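Local coordinates for protein D-alanyl-lipoteichoic acid synthetase (Streptococcus pneumoniae, PDB 3BMA) that probably takes part in the D-alanylation of lipoteichoic acid during cell wall biogenesis, as a membrane-linked DltD-family protein of the SGNH hydrolase clan, at residues 219-222 / 223-226; 126-129 / 130-133; 171-174 / 175-178; 321-324 / 325-329. The protein carries 1 engineered substitution. One frame throughout, in Å; residues are numbered along the deposited sequence.

Contact 1: 219-222 / 223-226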
ATOM      1  N   GLN C 219     -60.467  -9.938  -9.602  1.00 63.45           N
ATOM      2  CA  GLN C 219     -60.248  -9.804 -11.044  1.00 66.11           C
ATOM      3  C   GLN C 219     -59.889  -8.370 -11.422  1.00 65.22           C
ATOM      4  O   GLN C 219     -60.581  -7.420 -11.042  1.00 64.09           O
ATOM      5  CB  GLN C 219     -61.464 -10.285 -11.838  1.00 68.48           C
ATOM      6  CG  GLN C 219     -61.536 -11.798 -11.989  1.00 79.32           C
ATOM      7  CD  GLN C 219     -62.042 -12.228 -13.355  1.00 85.86           C
ATOM      8  OE1 GLN C 219     -61.281 -12.751 -14.171  1.00 87.96           O
ATOM      9  NE2 GLN C 219     -63.328 -12.002 -13.614  1.00 83.74           N
ATOM     10  N   PHE C 220     -58.802  -8.224 -12.174  1.00 63.98           N
ATOM     11  CA  PHE C 220     -58.264  -6.906 -12.502  1.00 62.76           C
ATOM     12  C   PHE C 220     -59.075  -6.169 -13.561  1.00 62.60           C
ATOM     13  O   PHE C 220     -59.246  -6.657 -14.683  1.00 59.75           O
ATOM     14  CB  PHE C 220     -56.793  -6.999 -12.934  1.00 62.49           C
ATOM     15  CG  PHE C 220     -56.176  -5.667 -13.283  1.00 60.54           C
ATOM     16  CD1 PHE C 220     -55.764  -4.797 -12.279  1.00 54.33           C
ATOM     17  CD2 PHE C 220     -56.006  -5.286 -14.612  1.00 63.52           C
ATOM     18  CE1 PHE C 220     -55.202  -3.567 -12.590  1.00 54.63           C
ATOM     19  CE2 PHE C 220     -55.445  -4.057 -14.933  1.00 62.35           C
ATOM     20  CZ  PHE C 220     -55.042  -3.197 -13.918  1.00 62.06           C
ATOM     21  N   SER C 221     -59.570  -4.993 -13.178  1.00 61.77           N
ATOM     22  CA  SER C 221     -60.112  -4.012 -14.114  1.00 60.92           C
ATOM     23  C   SER C 221     -59.960  -2.621 -13.501  1.00 56.01           C
ATOM     24  O   SER C 221     -60.206  -2.434 -12.307  1.00 49.10           O
ATOM     25  CB  SER C 221     -61.578  -4.309 -14.463  1.00 63.11           C
ATOM     26  OG  SER C 221     -62.469  -3.356 -13.907  1.00 65.10           O
ATOM     27  N   TYR C 222     -59.547  -1.659 -14.324  1.00 56.11           N
ATOM     28  CA  TYR C 222     -59.306  -0.288 -13.875  1.00 56.17           C
ATOM     29  C   TYR C 222     -60.556   0.418 -13.355  1.00 54.35           C
ATOM     30  O   TYR C 222     -60.471   1.206 -12.420  1.00 54.98           O
ATOM     31  CB  TYR C 222     -58.673   0.547 -14.988  1.00 59.64           C
ATOM     32  CG  TYR C 222     -57.197   0.299 -15.194  1.00 62.41           C
ATOM     33  CD1 TYR C 222     -56.742  -0.437 -16.286  1.00 58.01           C
ATOM     34  CD2 TYR C 222     -56.253   0.805 -14.300  1.00 63.03           C
ATOM     35  CE1 TYR C 222     -55.388  -0.665 -16.485  1.00 61.65           C
ATOM     36  CE2 TYR C 222     -54.896   0.582 -14.488  1.00 63.94           C
ATOM     37  CZ  TYR C 222     -54.470  -0.155 -15.583  1.00 62.21           C
ATOM     38  OH  TYR C 222     -53.128  -0.381 -15.778  1.00 64.94           O
ATOM     39  N   GLN C 223     -61.706   0.131 -13.963  1.00 55.86           N
ATOM     40  CA  GLN C 223     -62.971   0.757 -13.568  1.00 55.47           C
ATOM     41  C   GLN C 223     -63.509   0.220 -12.235  1.00 55.26           C
ATOM     42  O   GLN C 223     -64.076   0.981 -11.447  1.00 51.66           O
ATOM     43  CB  GLN C 223     -64.022   0.613 -14.679  1.00 52.53           C
ATOM     44  CG  GLN C 223     -65.220   1.558 -14.553  1.00 47.92           C
ATOM     45  CD  GLN C 223     -64.824   3.028 -14.571  1.00 56.69           C
ATOM     46  OE1 GLN C 223     -64.210   3.510 -15.524  1.00 49.66           O
ATOM     47  NE2 GLN C 223     -65.183   3.749 -13.513  1.00 57.27           N
ATOM     48  N   ALA C 224     -63.327  -1.079 -11.992  1.00 56.47           N
ATOM     49  CA  ALA C 224     -63.764  -1.708 -10.741  1.00 61.10           C
ATOM     50  C   ALA C 224     -62.921  -1.243  -9.560  1.00 63.22           C
ATOM     51  O   ALA C 224     -63.454  -0.987  -8.478  1.00 68.18           O
ATOM     52  CB  ALA C 224     -63.742  -3.226 -10.851  1.00 56.52           C
ATOM     53  N   ILE C 225     -61.611  -1.127  -9.779  1.00 62.77           N
ATOM     54  CA  ILE C 225     -60.691  -0.603  -8.769  1.00 61.46           C
ATOM     55  C   ILE C 225     -61.007   0.867  -8.484  1.00 58.83           C
ATOM     56  O   ILE C 225     -61.029   1.279  -7.321  1.00 58.11           O
ATOM     57  CB  ILE C 225     -59.204  -0.802  -9.174  1.00 62.46           C
ATOM     58  CG1 ILE C 225     -58.869  -2.295  -9.220  1.00 62.22           C
ATOM     59  CG2 ILE C 225     -58.251  -0.086  -8.200  1.00 60.83           C
ATOM     60  CD1 ILE C 225     -57.616  -2.612  -9.997  1.00 58.44           C
ATOM     61  N   GLU C 226     -61.302   1.623  -9.545  1.00 56.43           N
ATOM     62  CA  GLU C 226     -61.676   3.038  -9.436  1.00 58.94           C
ATOM     63  C   GLU C 226     -62.869   3.259  -8.510  1.00 59.25           C
ATOM     64  O   GLU C 226     -62.894   4.245  -7.785  1.00 60.00           O
ATOM     65  CB  GLU C 226     -61.934   3.666 -10.816  1.00 58.48           C
ATOM     66  CG  GLU C 226     -62.142   5.184 -10.788  1.00 59.67           C
ATOM     67  CD  GLU C 226     -62.019   5.838 -12.148  1.00 65.19           C
ATOM     68  OE1 GLU C 226     -63.056   6.288 -12.682  1.00 68.15           O
ATOM     69  OE2 GLU C 226     -60.887   5.907 -12.679  1.00 72.68           O
TER
HETATM   70  O   HOH W   1     -59.383   3.994 -14.095  1.00 47.22           O
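Ser221 and Ala224 meet where the chain turns into helix 222-235. Ser221 OG accepts the amide of Ala224, OG to N 3.1 Å with an N-H...O angle of 159°, and the same hydroxyl lies 3.3 Å from Ala224 CB. Two backbone bonds start the helix beside it: Ile225 N gives to Ser221 O at 3.2 Å, and Glu226 N to Tyr222 O at 3.0 Å. A water bridges the turn, donating to Glu226 OE2 at 2.8 Å and, weakly, to Tyr222 O.

The apolar contact is made by Phe220 and Ile225. Ile225 CG1 sits beside its own backbone N (chi1 -66°), which carries CD1 back over Ser221 O to within 3.7 Å of Phe220 CD1. The aromatic groups also meet: Phe220 CZ stands 3.5 Å above one face of the Tyr222 ring, offset toward its rim, while Tyr222 OH lies at the edge of the Phe220 ring and makes a weak hydrogen bond to Asp361 of helix 355-369.

Farther out, Tyr67 packs edge-to-face on Phe220, and Leu358 of helix 355-369 touches Ile225. This is a serine N-cap on the protein surface with a hydrophobic staple, Phe220 to Ile225, across it.

Contact 2: 126-129 / 130-133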
ATOM      1  N   ASN C 126     -24.137   7.985   2.160  1.00 32.32           N
ATOM      2  CA  ASN C 126     -23.191   7.347   3.075  1.00 31.72           C
ATOM      3  C   ASN C 126     -21.788   7.252   2.470  1.00 28.11           C
ATOM      4  O   ASN C 126     -21.580   7.670   1.332  1.00 22.39           O
ATOM      5  CB  ASN C 126     -23.706   5.974   3.556  1.00 29.53           C
ATOM      6  CG  ASN C 126     -23.867   4.958   2.431  1.00 27.80           C
ATOM      7  OD1 ASN C 126     -23.420   5.164   1.302  1.00 18.77           O
ATOM      8  ND2 ASN C 126     -24.502   3.835   2.749  1.00 29.82           N
ATOM      9  N   GLY C 127     -20.849   6.690   3.231  1.00 27.95           N
ATOM     10  CA  GLY C 127     -19.473   6.479   2.773  1.00 24.85           C
ATOM     11  C   GLY C 127     -19.298   5.422   1.702  1.00 26.31           C
ATOM     12  O   GLY C 127     -18.326   5.449   0.944  1.00 20.05           O
ATOM     13  N   ASP C 128     -20.240   4.483   1.640  1.00 26.40           N
ATOM     14  CA  ASP C 128     -20.241   3.461   0.595  1.00 21.13           C
ATOM     15  C   ASP C 128     -20.550   4.086  -0.765  1.00 22.77           C
ATOM     16  O   ASP C 128     -20.004   3.652  -1.776  1.00 34.84           O
ATOM     17  CB  ASP C 128     -21.230   2.335   0.934  1.00 24.40           C
ATOM     18  CG  ASP C 128     -21.222   1.212  -0.089  1.00 30.80           C
ATOM     19  OD1 ASP C 128     -20.153   0.883  -0.654  1.00 37.58           O
ATOM     20  OD2 ASP C 128     -22.303   0.651  -0.329  1.00 46.47           O
ATOM     21  N   GLN C 129     -21.399   5.116  -0.776  1.00 28.01           N
ATOM     22  CA  GLN C 129     -21.705   5.878  -1.993  1.00 23.69           C
ATOM     23  C   GLN C 129     -20.533   6.739  -2.454  1.00 27.08           C
ATOM     24  O   GLN C 129     -20.319   6.898  -3.655  1.00 26.13           O
ATOM     25  CB  GLN C 129     -22.928   6.764  -1.785  1.00 23.23           C
ATOM     26  CG  GLN C 129     -24.246   6.022  -1.879  1.00 22.54           C
ATOM     27  CD  GLN C 129     -25.417   6.844  -1.401  1.00 20.02           C
ATOM     28  OE1 GLN C 129     -25.468   8.054  -1.620  1.00 25.89           O
ATOM     29  NE2 GLN C 129     -26.373   6.191  -0.742  1.00 23.74           N
ATOM     30  N   LEU C 130     -19.797   7.302  -1.496  1.00 31.40           N
ATOM     31  CA  LEU C 130     -18.601   8.091  -1.781  1.00 29.85           C
ATOM     32  C   LEU C 130     -17.570   7.244  -2.521  1.00 26.87           C
ATOM     33  O   LEU C 130     -17.109   7.626  -3.592  1.00 30.96           O
ATOM     34  CB  LEU C 130     -17.987   8.625  -0.483  1.00 27.34           C
ATOM     35  CG  LEU C 130     -17.359  10.025  -0.405  1.00 27.36           C
ATOM     36  CD1 LEU C 130     -16.620  10.160   0.909  1.00 30.10           C
ATOM     37  CD2 LEU C 130     -16.430  10.382  -1.559  1.00 35.83           C
ATOM     38  N   THR C 131     -17.232   6.088  -1.949  1.00 30.61           N
ATOM     39  CA  THR C 131     -16.199   5.211  -2.510  1.00 29.39           C
ATOM     40  C   THR C 131     -16.617   4.543  -3.822  1.00 30.89           C
ATOM     41  O   THR C 131     -15.772   4.318  -4.690  1.00 30.60           O
ATOM     42  CB  THR C 131     -15.719   4.150  -1.497  1.00 29.90           C
ATOM     43  OG1 THR C 131     -16.842   3.569  -0.820  1.00 29.85           O
ATOM     44  CG2 THR C 131     -14.776   4.766  -0.479  1.00 23.67           C
ATOM     45  N   SER C 132     -17.913   4.243  -3.954  1.00 28.61           N
ATOM     46  CA  SER C 132     -18.500   3.731  -5.203  1.00 28.81           C
ATOM     47  C   SER C 132     -18.426   4.757  -6.324  1.00 30.67           C
ATOM     48  O   SER C 132     -18.178   4.406  -7.482  1.00 34.35           O
ATOM     49  CB  SER C 132     -19.964   3.349  -5.001  1.00 25.19           C
ATOM     50  OG  SER C 132     -20.089   2.310  -4.053  1.00 35.34           O
ATOM     51  N   PHE C 133     -18.660   6.020  -5.970  1.00 31.48           N
ATOM     52  CA  PHE C 133     -18.521   7.132  -6.905  1.00 30.93           C
ATOM     53  C   PHE C 133     -17.084   7.256  -7.408  1.00 27.42           C
ATOM     54  O   PHE C 133     -16.863   7.358  -8.610  1.00 35.60           O
ATOM     55  CB  PHE C 133     -19.002   8.443  -6.266  1.00 28.51           C
ATOM     56  CG  PHE C 133     -18.607   9.681  -7.030  1.00 27.38           C
ATOM     57  CD1 PHE C 133     -17.697  10.585  -6.486  1.00 28.72           C
ATOM     58  CD2 PHE C 133     -19.149   9.949  -8.287  1.00 23.23           C
ATOM     59  CE1 PHE C 133     -17.329  11.726  -7.184  1.00 19.70           C
ATOM     60  CE2 PHE C 133     -18.784  11.091  -8.992  1.00 23.61           C
ATOM     61  CZ  PHE C 133     -17.874  11.979  -8.440  1.00 24.06           C
TER
HETATM   62  O   HOH W   2     -17.642   1.158  -2.004  1.00 26.67           O
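Ser132 reaches back to the carbonyl of Asp128 across the first turn of helix 127-136, whose N-cap is Asn126. The capping bond runs from Gln129 N to Asn126 OD1, 2.9 Å, with the donor tilted 25° from the plane of the side-chain carbonyl.

Backbone bonds carry the turn onward. Thr131 N gives to Gly127 O at 3.2 Å and Phe133 N to Gln129 O at 3.0 Å, whereas the bond from Leu130 N to Asn126 O is long and weak.

Side-chain hydroxyls add to this pattern on one flank. A water sits 2.8 Å from Thr131 OG1 and 2.9 Å from Asp128 OD1, and Thr131 OG1 also bonds Asn187 of helix 174-194. The other carboxylate oxygen, OD2, is held from outside the turn by Gln92 and by a salt bridge with Arg29, so the acid ties the helix start to two other parts of the chain.

Apolar packing flanks the polar side. Leu130 reaches Val163 of helix 160-167 and Phe194 of the second subunit, while Phe133 meets Phe88 edge-to-face.

Ser132 has OG beside its own backbone N (chi1 -62°), which folds the hydroxyl back along the helix. Asp128 O is therefore gripped twice, from opposite faces of its plane: by Ser132 N at 3.1 Å and by Ser132 OG at 2.6 Å.

Contact 3: 171-174 / 175-178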
ATOM      1  N   GLU C 171      -6.114  14.580 -13.183  1.00 61.61           N
ATOM      2  CA  GLU C 171      -6.015  13.130 -13.212  1.00 60.98           C
ATOM      3  C   GLU C 171      -5.548  12.610 -11.864  1.00 54.08           C
ATOM      4  O   GLU C 171      -4.657  13.191 -11.240  1.00 47.46           O
ATOM      5  CB  GLU C 171      -5.045  12.675 -14.300  1.00 67.77           C
ATOM      6  CG  GLU C 171      -5.634  12.671 -15.700  1.00 80.80           C
ATOM      7  CD  GLU C 171      -4.828  11.826 -16.669  1.00 92.85           C
ATOM      8  OE1 GLU C 171      -3.634  11.572 -16.396  1.00 97.72           O
ATOM      9  OE2 GLU C 171      -5.392  11.415 -17.707  1.00 98.88           O
ATOM     10  N   LEU C 172      -6.164  11.518 -11.419  1.00 49.54           N
ATOM     11  CA  LEU C 172      -5.754  10.845 -10.194  1.00 40.99           C
ATOM     12  C   LEU C 172      -4.454  10.091 -10.434  1.00 37.87           C
ATOM     13  O   LEU C 172      -4.164   9.673 -11.559  1.00 39.75           O
ATOM     14  CB  LEU C 172      -6.846   9.889  -9.702  1.00 36.54           C
ATOM     15  CG  LEU C 172      -8.184  10.501  -9.272  1.00 34.09           C
ATOM     16  CD1 LEU C 172      -9.262   9.444  -9.217  1.00 43.50           C
ATOM     17  CD2 LEU C 172      -8.082  11.213  -7.941  1.00 40.16           C
ATOM     18  N   SER C 173      -3.667   9.936  -9.375  1.00 35.86           N
ATOM     19  CA  SER C 173      -2.398   9.239  -9.477  1.00 36.17           C
ATOM     20  C   SER C 173      -2.585   7.728  -9.338  1.00 38.35           C
ATOM     21  O   SER C 173      -3.698   7.248  -9.099  1.00 39.82           O
ATOM     22  CB  SER C 173      -1.397   9.776  -8.450  1.00 36.70           C
ATOM     23  OG  SER C 173      -1.659   9.273  -7.156  1.00 38.89           O
ATOM     24  N   THR C 174      -1.486   6.997  -9.506  1.00 37.52           N
ATOM     25  CA  THR C 174      -1.467   5.543  -9.401  1.00 41.06           C
ATOM     26  C   THR C 174      -1.698   5.094  -7.950  1.00 38.61           C
ATOM     27  O   THR C 174      -2.399   4.105  -7.702  1.00 45.04           O
ATOM     28  CB  THR C 174      -0.136   4.969  -9.966  1.00 40.72           C
ATOM     29  OG1 THR C 174       0.157   5.591 -11.225  1.00 49.51           O
ATOM     30  CG2 THR C 174      -0.223   3.468 -10.169  1.00 42.74           C
ATOM     31  N   ALA C 175      -1.124   5.840  -7.006  1.00 34.42           N
ATOM     32  CA  ALA C 175      -1.309   5.594  -5.572  1.00 28.22           C
ATOM     33  C   ALA C 175      -2.731   5.933  -5.136  1.00 30.58           C
ATOM     34  O   ALA C 175      -3.322   5.229  -4.312  1.00 25.67           O
ATOM     35  CB  ALA C 175      -0.307   6.392  -4.764  1.00 35.17           C
ATOM     36  N   ASP C 176      -3.263   7.014  -5.702  1.00 31.86           N
ATOM     37  CA  ASP C 176      -4.637   7.443  -5.470  1.00 33.04           C
ATOM     38  C   ASP C 176      -5.636   6.376  -5.925  1.00 30.96           C
ATOM     39  O   ASP C 176      -6.563   6.039  -5.186  1.00 31.74           O
ATOM     40  CB  ASP C 176      -4.909   8.766  -6.193  1.00 37.26           C
ATOM     41  CG  ASP C 176      -4.242   9.968  -5.518  1.00 43.45           C
ATOM     42  OD1 ASP C 176      -3.698   9.839  -4.396  1.00 42.64           O
ATOM     43  OD2 ASP C 176      -4.264  11.059  -6.125  1.00 43.09           O
ATOM     44  N   ASN C 177      -5.416   5.840  -7.126  1.00 29.45           N
ATOM     45  CA  ASN C 177      -6.278   4.814  -7.722  1.00 30.38           C
ATOM     46  C   ASN C 177      -6.320   3.521  -6.922  1.00 27.81           C
ATOM     47  O   ASN C 177      -7.394   2.952  -6.721  1.00 31.54           O
ATOM     48  CB  ASN C 177      -5.844   4.510  -9.162  1.00 32.08           C
ATOM     49  CG  ASN C 177      -6.298   5.568 -10.147  1.00 28.89           C
ATOM     50  OD1 ASN C 177      -7.207   6.346  -9.864  1.00 22.88           O
ATOM     51  ND2 ASN C 177      -5.670   5.595 -11.318  1.00 36.99           N
ATOM     52  N   GLU C 178      -5.148   3.073  -6.475  1.00 28.67           N
ATOM     53  CA  GLU C 178      -5.018   1.882  -5.642  1.00 28.78           C
ATOM     54  C   GLU C 178      -5.753   2.050  -4.315  1.00 31.03           C
ATOM     55  O   GLU C 178      -6.479   1.148  -3.894  1.00 27.82           O
ATOM     56  CB  GLU C 178      -3.539   1.530  -5.423  1.00 32.73           C
ATOM     57  CG  GLU C 178      -3.222   0.571  -4.253  1.00 42.30           C
ATOM     58  CD  GLU C 178      -3.847  -0.828  -4.374  1.00 54.70           C
ATOM     59  OE1 GLU C 178      -3.847  -1.552  -3.355  1.00 48.78           O
ATOM     60  OE2 GLU C 178      -4.330  -1.216  -5.464  1.00 57.30           O
TER
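This is a local helix-start contact, in which Ser173 and Asp176 reach for each other's backbone where the loop after helix 160-167 runs into the long helix 174-194. It lies toward the periphery of the chain, about 33 Å from the chain's centre to the centre of the contact, and other subunits pack against it.

Ser173 OG accepts the amide of Asp176, OG to N 3.1 Å, and the bond is fairly straight at 160°. The hydroxyl stands between its own backbone N and carbonyl carbon (chi1 78°), a torsion that puts OG in line with the amide of Asp176. In return the carboxylate of Asp176 comes back toward the amide of Ser173: OD2 accepts from Ser173 N at 3.5 Å, a weak bond but a well-aligned one at 169°. The two reciprocal bonds make a capping box. Lys165 of helix 160-167 forms a salt bridge with the same OD2, so the acid that closes the box also pins the new helix to the preceding one.

Regular helical bonds follow, Asn177 N to Ser173 O at 3.0 Å and Glu178 N to Thr174 O at 3.2 Å. Beside them the side chain of Leu172 crosses that of Asn177 at a slant, bringing Leu172 CB 3.6 Å from Asn177 OD1. Leu172 also packs on Leu162 and Leu166 of helix 160-167.

At the subunit interface, Thr174 OG1 makes a weak hydrogen bond to Asp161 of the third subunit, and Ala175 touches its own counterpart, Ala175, in both the third and the fourth subunits.

Contact 4: 321-324 / 325-329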
ATOM      1  N   ILE C 321     -38.033  20.488 -19.205  1.00 28.43           N
ATOM      2  CA  ILE C 321     -37.704  19.134 -18.758  1.00 30.23           C
ATOM      3  C   ILE C 321     -37.771  18.147 -19.926  1.00 33.29           C
ATOM      4  O   ILE C 321     -36.801  17.432 -20.192  1.00 34.64           O
ATOM      5  CB  ILE C 321     -38.623  18.682 -17.572  1.00 27.71           C
ATOM      6  CG1 ILE C 321     -38.207  19.400 -16.283  1.00 23.87           C
ATOM      7  CG2 ILE C 321     -38.553  17.166 -17.349  1.00 21.37           C
ATOM      8  CD1 ILE C 321     -39.257  19.411 -15.187  1.00 24.44           C
ATOM      9  N   ARG C 322     -38.907  18.148 -20.628  1.00 35.17           N
ATOM     10  CA  ARG C 322     -39.150  17.266 -21.768  1.00 27.27           C
ATOM     11  C   ARG C 322     -38.117  17.431 -22.877  1.00 28.43           C
ATOM     12  O   ARG C 322     -37.736  16.451 -23.505  1.00 36.83           O
ATOM     13  CB  ARG C 322     -40.557  17.478 -22.326  1.00 29.89           C
ATOM     14  CG  ARG C 322     -41.688  16.865 -21.491  1.00 26.62           C
ATOM     15  CD  ARG C 322     -43.005  16.928 -22.256  1.00 36.20           C
ATOM     16  NE  ARG C 322     -43.014  15.995 -23.382  1.00 41.24           N
ATOM     17  CZ  ARG C 322     -43.880  14.996 -23.534  1.00 39.79           C
ATOM     18  NH1 ARG C 322     -44.844  14.799 -22.650  1.00 31.59           N
ATOM     19  NH2 ARG C 322     -43.792  14.200 -24.587  1.00 49.30           N
ATOM     20  N   TYR C 323     -37.654  18.659 -23.102  1.00 31.28           N
ATOM     21  CA  TYR C 323     -36.619  18.907 -24.103  1.00 38.26           C
ATOM     22  C   TYR C 323     -35.295  18.235 -23.748  1.00 38.41           C
ATOM     23  O   TYR C 323     -34.660  17.636 -24.609  1.00 41.48           O
ATOM     24  CB  TYR C 323     -36.406  20.401 -24.347  1.00 40.47           C
ATOM     25  CG  TYR C 323     -35.343  20.680 -25.391  1.00 47.19           C
ATOM     26  CD1 TYR C 323     -35.598  20.464 -26.749  1.00 44.48           C
ATOM     27  CD2 TYR C 323     -34.078  21.142 -25.022  1.00 44.60           C
ATOM     28  CE1 TYR C 323     -34.624  20.703 -27.709  1.00 45.00           C
ATOM     29  CE2 TYR C 323     -33.095  21.387 -25.977  1.00 50.04           C
ATOM     30  CZ  TYR C 323     -33.377  21.167 -27.317  1.00 49.04           C
ATOM     31  OH  TYR C 323     -32.411  21.407 -28.263  1.00 48.78           O
ATOM     32  N   GLN C 324     -34.898  18.332 -22.479  1.00 43.09           N
ATOM     33  CA  GLN C 324     -33.672  17.699 -21.985  1.00 39.47           C
ATOM     34  C   GLN C 324     -33.716  16.181 -22.158  1.00 36.20           C
ATOM     35  O   GLN C 324     -32.725  15.564 -22.552  1.00 39.88           O
ATOM     36  CB  GLN C 324     -33.437  18.059 -20.516  1.00 40.23           C
ATOM     37  CG  GLN C 324     -32.037  17.705 -20.010  1.00 42.43           C
ATOM     38  CD  GLN C 324     -31.738  18.253 -18.626  1.00 40.14           C
ATOM     39  OE1 GLN C 324     -32.574  18.911 -18.001  1.00 34.18           O
ATOM     40  NE2 GLN C 324     -30.533  17.983 -18.142  1.00 28.98           N
ATOM     41  N   LEU C 325     -34.876  15.595 -21.879  1.00 29.48           N
ATOM     42  CA  LEU C 325     -35.084  14.165 -22.055  1.00 33.22           C
ATOM     43  C   LEU C 325     -35.113  13.780 -23.534  1.00 35.08           C
ATOM     44  O   LEU C 325     -34.280  12.991 -23.986  1.00 42.57           O
ATOM     45  CB  LEU C 325     -36.380  13.716 -21.370  1.00 27.07           C
ATOM     46  CG  LEU C 325     -36.623  14.044 -19.894  1.00 34.99           C
ATOM     47  CD1 LEU C 325     -37.972  13.494 -19.448  1.00 30.69           C
ATOM     48  CD2 LEU C 325     -35.509  13.504 -19.012  1.00 32.07           C
ATOM     49  N   GLU C 326     -36.051  14.367 -24.279  1.00 35.79           N
ATOM     50  CA  GLU C 326     -36.345  13.954 -25.656  1.00 36.71           C
ATOM     51  C   GLU C 326     -35.273  14.282 -26.689  1.00 36.29           C
ATOM     52  O   GLU C 326     -35.092  13.519 -27.638  1.00 41.07           O
ATOM     53  CB  GLU C 326     -37.706  14.484 -26.108  1.00 35.45           C
ATOM     54  CG  GLU C 326     -38.862  13.696 -25.529  1.00 46.55           C
ATOM     55  CD  GLU C 326     -40.216  14.312 -25.810  1.00 53.90           C
ATOM     56  OE1 GLU C 326     -40.426  15.498 -25.475  1.00 52.84           O
ATOM     57  OE2 GLU C 326     -41.082  13.595 -26.355  1.00 60.02           O
ATOM     58  N   SER C 327     -34.554  15.390 -26.507  1.00 33.40           N
ATOM     59  CA  SER C 327     -33.474  15.752 -27.435  1.00 35.18           C
ATOM     60  C   SER C 327     -32.262  14.837 -27.290  1.00 36.44           C
ATOM     61  O   SER C 327     -31.347  14.868 -28.112  1.00 40.90           O
ATOM     62  CB  SER C 327     -33.056  17.218 -27.281  1.00 36.65           C
ATOM     63  OG  SER C 327     -32.346  17.432 -26.076  1.00 37.19           O
ATOM     64  N   GLN C 328     -32.271  14.024 -26.239  1.00 37.14           N
ATOM     65  CA  GLN C 328     -31.195  13.088 -25.960  1.00 35.79           C
ATOM     66  C   GLN C 328     -31.630  11.644 -26.192  1.00 39.52           C
ATOM     67  O   GLN C 328     -30.812  10.732 -26.136  1.00 44.01           O
ATOM     68  CB  GLN C 328     -30.700  13.275 -24.529  1.00 39.35           C
ATOM     69  CG  GLN C 328     -29.955  14.574 -24.303  1.00 31.53           C
ATOM     70  CD  GLN C 328     -29.366  14.670 -22.913  1.00 37.07           C
ATOM     71  OE1 GLN C 328     -28.152  14.567 -22.737  1.00 37.13           O
ATOM     72  NE2 GLN C 328     -30.223  14.865 -21.913  1.00 21.40           N
ATOM     73  N   GLY C 329     -32.921  11.444 -26.444  1.00 34.17           N
ATOM     74  CA  GLY C 329     -33.442  10.138 -26.824  1.00 29.38           C
ATOM     75  C   GLY C 329     -34.331   9.473 -25.792  1.00 34.86           C
ATOM     76  O   GLY C 329     -34.677   8.304 -25.942  1.00 34.89           O
TER
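Tyr323 and Ser327 come together in the last turn of helix 311-326, which the chain leaves through a Schellman motif at Gly329. Ser327 CB lies over one face of the Tyr323 ring, 4.0 Å from its centroid and 18° off the normal, a CH-pi contact. The hydroxyl on that carbon turns back to the helix: Tyr323 O takes Ser327 OG at 2.7 Å and Ser327 N at 2.9 Å, from opposite faces of its plane.

One residue back, Arg322 and Glu326 run side by side in the same direction. Their salt bridge joins NH2 to OE2 at 3.3 Å, with the guanidinium and carboxylate planes 63° apart and OE2 met from above the carboxylate plane; a weaker bond links Arg322 NE and Glu326 OE1. On the buried flank Ile321 CG2 stands 4.3 Å from Leu325 CD1.

Outside the turn, Asp335 of strand 333-335 takes the NH1 side of Arg322 in a second salt bridge, and Leu325 packs on Phe294 and Ile333 of the sheet. Gln324 sends its amide away to Tyr275, Gln279 and Trp388, while Gln279 also bonds Gln328 OE1.

At Gly329 phi is positive (111°), and its amide makes a weak bond back to Glu326 O. Just before it, Gln324 O lies in the amide plane of Gln328 and takes a 2.7 Å hydrogen bond from Gln328 NE2.

From the N terminus the four contacts come in series, 126-133, 171-178, 219-226 and 321-329; each is one unbroken stretch, so none encloses a long loop and none nests in or crosses another. The first three open helices 127-136, 174-194 and 222-235, and contact 4 closes helix 311-326. Contacts 2 and 3 are neighbours, about 17 Å between centres, and are joined through helix 174-194, which contact 3 starts and whose later part meets contact 2; both also reach other subunits. Contact 1 lies on the opposite side of the chain's centre from them, against helix 355-369. Contact 4 packs on sheet strands 291-296 and 333-335.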